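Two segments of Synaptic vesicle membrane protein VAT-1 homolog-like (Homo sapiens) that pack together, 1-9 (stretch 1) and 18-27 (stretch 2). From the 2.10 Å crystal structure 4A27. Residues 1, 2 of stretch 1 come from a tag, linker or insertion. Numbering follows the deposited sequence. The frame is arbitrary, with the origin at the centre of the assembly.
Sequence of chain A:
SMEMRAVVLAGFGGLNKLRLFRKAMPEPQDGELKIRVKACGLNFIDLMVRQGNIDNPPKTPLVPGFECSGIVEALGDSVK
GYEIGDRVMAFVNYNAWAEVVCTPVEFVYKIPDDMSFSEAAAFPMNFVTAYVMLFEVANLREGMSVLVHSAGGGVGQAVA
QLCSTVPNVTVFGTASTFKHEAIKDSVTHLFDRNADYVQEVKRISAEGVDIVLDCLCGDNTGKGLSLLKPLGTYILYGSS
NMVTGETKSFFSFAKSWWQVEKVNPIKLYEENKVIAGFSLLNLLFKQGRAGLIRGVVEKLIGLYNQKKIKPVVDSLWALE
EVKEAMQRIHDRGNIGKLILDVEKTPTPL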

# COMPACT_ATOMS: atom_id res chain seq x y z
N SER A 1 -40.41 22.29 -14.69
CA SER A 1 -41.68 22.18 -15.47
C SER A 1 -42.65 21.30 -14.69
O SER A 1 -42.85 21.50 -13.48
CB SER A 1 -41.39 21.60 -16.88
N MET A 2 -43.25 20.33 -15.39
CA MET A 2 -44.04 19.27 -14.78
C MET A 2 -43.18 18.48 -13.79
O MET A 2 -41.98 18.75 -13.60
CB MET A 2 -44.53 18.27 -15.83
CG MET A 2 -44.85 18.78 -17.22
SD MET A 2 -46.52 19.31 -17.52
CE MET A 2 -47.50 17.85 -17.05
N GLU A 3 -43.80 17.48 -13.18
CA GLU A 3 -43.05 16.58 -12.32
C GLU A 3 -42.39 15.47 -13.15
O GLU A 3 -42.91 15.06 -14.19
CB GLU A 3 -43.94 16.01 -11.23
CG GLU A 3 -44.46 17.11 -10.33
CD GLU A 3 -45.13 16.56 -9.11
OE1 GLU A 3 -45.82 15.52 -9.22
OE2 GLU A 3 -44.95 17.14 -8.02
N MET A 4 -41.26 14.99 -12.66
CA MET A 4 -40.44 14.01 -13.39
C MET A 4 -40.77 12.63 -12.84
O MET A 4 -41.29 12.54 -11.73
CB MET A 4 -38.95 14.28 -13.19
CG MET A 4 -38.51 14.32 -11.71
SD MET A 4 -36.71 14.26 -11.56
CE MET A 4 -36.33 13.72 -9.86
N ARG A 5 -40.47 11.57 -13.59
CA ARG A 5 -40.60 10.18 -13.09
C ARG A 5 -39.32 9.76 -12.41
O ARG A 5 -38.23 10.18 -12.80
CB ARG A 5 -40.88 9.17 -14.20
CG ARG A 5 -42.12 9.47 -15.04
CD ARG A 5 -42.77 8.17 -15.58
NE ARG A 5 -41.90 7.46 -16.52
CZ ARG A 5 -41.96 6.15 -16.76
NH1 ARG A 5 -42.84 5.36 -16.14
NH2 ARG A 5 -41.13 5.61 -17.65
N ALA A 6 -39.45 8.96 -11.36
CA ALA A 6 -38.34 8.50 -10.60
C ALA A 6 -38.68 7.16 -9.96
O ALA A 6 -39.84 6.78 -9.89
CB ALA A 6 -37.96 9.53 -9.54
N VAL A 7 -37.63 6.41 -9.59
CA VAL A 7 -37.80 5.20 -8.80
C VAL A 7 -37.71 5.67 -7.35
O VAL A 7 -36.80 6.41 -6.99
CB VAL A 7 -36.73 4.14 -9.08
CG1 VAL A 7 -36.92 2.94 -8.14
CG2 VAL A 7 -36.77 3.69 -10.54
N VAL A 8 -38.68 5.27 -6.54
CA VAL A 8 -38.69 5.56 -5.13
C VAL A 8 -38.57 4.26 -4.33
O VAL A 8 -39.18 3.24 -4.69
CB VAL A 8 -39.99 6.30 -4.70
CG1 VAL A 8 -39.78 6.89 -3.29
CG2 VAL A 8 -40.32 7.37 -5.68
N LEU A 9 -37.76 4.30 -3.28
CA LEU A 9 -37.72 3.25 -2.28
C LEU A 9 -38.69 3.66 -1.17
O LEU A 9 -38.42 4.61 -0.44
CB LEU A 9 -36.31 3.09 -1.73
CG LEU A 9 -36.07 2.01 -0.69
CD1 LEU A 9 -36.39 0.64 -1.24
CD2 LEU A 9 -34.65 2.12 -0.19
N LEU A 18 -39.69 -1.15 -4.00
CA LEU A 18 -39.36 -0.25 -5.12
C LEU A 18 -40.56 -0.02 -6.07
O LEU A 18 -41.22 -0.95 -6.53
CB LEU A 18 -38.17 -0.80 -5.95
CG LEU A 18 -36.75 -0.77 -5.37
CD1 LEU A 18 -35.84 -1.68 -6.16
CD2 LEU A 18 -36.16 0.66 -5.27
N ARG A 19 -40.82 1.25 -6.37
CA ARG A 19 -41.97 1.62 -7.20
C ARG A 19 -41.64 2.84 -8.07
O ARG A 19 -40.70 3.57 -7.77
CB ARG A 19 -43.16 1.92 -6.26
CG ARG A 19 -43.63 0.75 -5.36
CD ARG A 19 -44.47 1.19 -4.14
NE ARG A 19 -45.76 1.80 -4.47
CZ ARG A 19 -46.91 1.15 -4.70
NH1 ARG A 19 -46.98 -0.18 -4.64
NH2 ARG A 19 -48.00 1.84 -4.99
N LEU A 20 -42.41 3.06 -9.14
CA LEU A 20 -42.25 4.27 -9.94
C LEU A 20 -43.21 5.35 -9.44
O LEU A 20 -44.32 5.04 -9.01
CB LEU A 20 -42.48 3.99 -11.42
CG LEU A 20 -41.22 3.43 -12.09
CD1 LEU A 20 -41.61 2.63 -13.33
CD2 LEU A 20 -40.24 4.58 -12.43
N PHE A 21 -42.77 6.60 -9.48
CA PHE A 21 -43.58 7.73 -9.04
C PHE A 21 -43.14 9.06 -9.58
O PHE A 21 -42.10 9.17 -10.21
CB PHE A 21 -43.51 7.75 -7.53
CG PHE A 21 -44.33 6.68 -6.93
CD1 PHE A 21 -45.66 6.53 -7.31
CD2 PHE A 21 -43.78 5.75 -6.08
CE1 PHE A 21 -46.42 5.51 -6.82
CE2 PHE A 21 -44.55 4.72 -5.58
CZ PHE A 21 -45.87 4.60 -5.96
N ARG A 22 -43.94 10.08 -9.35
CA ARG A 22 -43.66 11.39 -9.89
C ARG A 22 -43.06 12.24 -8.82
O ARG A 22 -43.39 12.08 -7.67
CB ARG A 22 -44.92 12.04 -10.41
CG ARG A 22 -45.44 11.33 -11.65
CD ARG A 22 -45.03 12.10 -12.91
NE ARG A 22 -45.38 11.36 -14.12
CZ ARG A 22 -44.80 11.56 -15.29
NH1 ARG A 22 -43.84 12.49 -15.43
NH2 ARG A 22 -45.17 10.83 -16.33
N LYS A 23 -42.19 13.16 -9.22
CA LYS A 23 -41.45 13.96 -8.28
C LYS A 23 -41.21 15.38 -8.80
O LYS A 23 -41.15 15.58 -10.01
CB LYS A 23 -40.13 13.25 -8.06
CG LYS A 23 -39.19 13.85 -7.06
CD LYS A 23 -38.15 12.83 -6.59
CE LYS A 23 -37.42 13.27 -5.33
NZ LYS A 23 -37.07 14.72 -5.38
N ALA A 24 -41.09 16.34 -7.88
CA ALA A 24 -40.66 17.69 -8.24
C ALA A 24 -39.30 17.63 -8.95
O ALA A 24 -38.37 17.02 -8.46
CB ALA A 24 -40.55 18.57 -6.97
N MET A 25 -39.20 18.29 -10.09
CA MET A 25 -37.93 18.39 -10.76
C MET A 25 -37.00 19.27 -9.90
O MET A 25 -37.39 20.35 -9.52
CB MET A 25 -38.11 19.02 -12.13
CG MET A 25 -36.94 18.75 -13.05
SD MET A 25 -37.29 19.32 -14.70
CE MET A 25 -38.57 18.12 -15.12
N PRO A 26 -35.78 18.81 -9.59
CA PRO A 26 -34.88 19.69 -8.84
C PRO A 26 -34.29 20.79 -9.75
O PRO A 26 -34.30 20.65 -10.96
CB PRO A 26 -33.80 18.74 -8.34
CG PRO A 26 -33.75 17.67 -9.37
CD PRO A 26 -35.16 17.50 -9.88
N GLU A 27 -33.83 21.88 -9.15
CA GLU A 27 -33.15 22.94 -9.88
C GLU A 27 -31.75 23.10 -9.29
O GLU A 27 -31.54 22.85 -8.11
CB GLU A 27 -33.93 24.27 -9.84
CG GLU A 27 -35.22 24.30 -10.67
CD GLU A 27 -34.99 24.09 -12.18
OE1 GLU A 27 -33.94 24.51 -12.71
OE2 GLU A 27 -35.86 23.50 -12.85

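The two stretches pair as neighbouring antiparallel β-strands, their N-to-C directions 138° apart, and together bury 1008 Å² of surface. Three residue pairs, Met4 with Lys23, Ala6 with Phe21 and Val8 with Arg19, carry the backbone bonding, and in each the amide and carbonyl of one residue serve those of its partner. Met4 N donates to Lys23 O and Lys23 N to Met4 O, both at 2.7 Å. The next ring is slightly longer, with Ala6 N to Phe21 O at 2.9 Å and Phe21 N to Ala6 O at 3.0 Å. In the last, Val8 N reaches Arg19 O at 2.9 Å in a nearly straight bond (172°), and Arg19 N reaches Val8 O at 3.1 Å.

The non-hydrogen-bonded pairs alternate with these rings, and in them the CA atoms come closer: those of Arg5 and Arg22 are 4.6 Å apart. Here CA-H groups approach carbonyls that already accept an amide, as where Arg22 CA lies 3.2 Å from Met4 O and Arg5 CA 3.4 Å from Phe21 O.

One side chain adds a hydrogen bond to the backbone set. Arg22 NH1 donates to Glu3 O at 3.0 Å, with the carbonyl at the edge of the guanidinium, where its N-H groups point. Arg5 CG covers one face of the same group, 3.4 Å from Arg22 CZ, so aliphatic carbon rather than a second charge meets the flat cation. Arg5 NH1 is itself hydrogen-bonded elsewhere in the structure.

On the sheet face bearing Arg5 and Arg22, Val7 CG1 meets Leu18 CD2 at 3.7 Å, and Leu9 CD1 approaches that same methyl at 4.0 Å. On the other face, Val8 CG2 packs against Phe21 CB (3.7 Å), while Met4 CE reaches past the paired strands to Pro26 CD (4.0 Å).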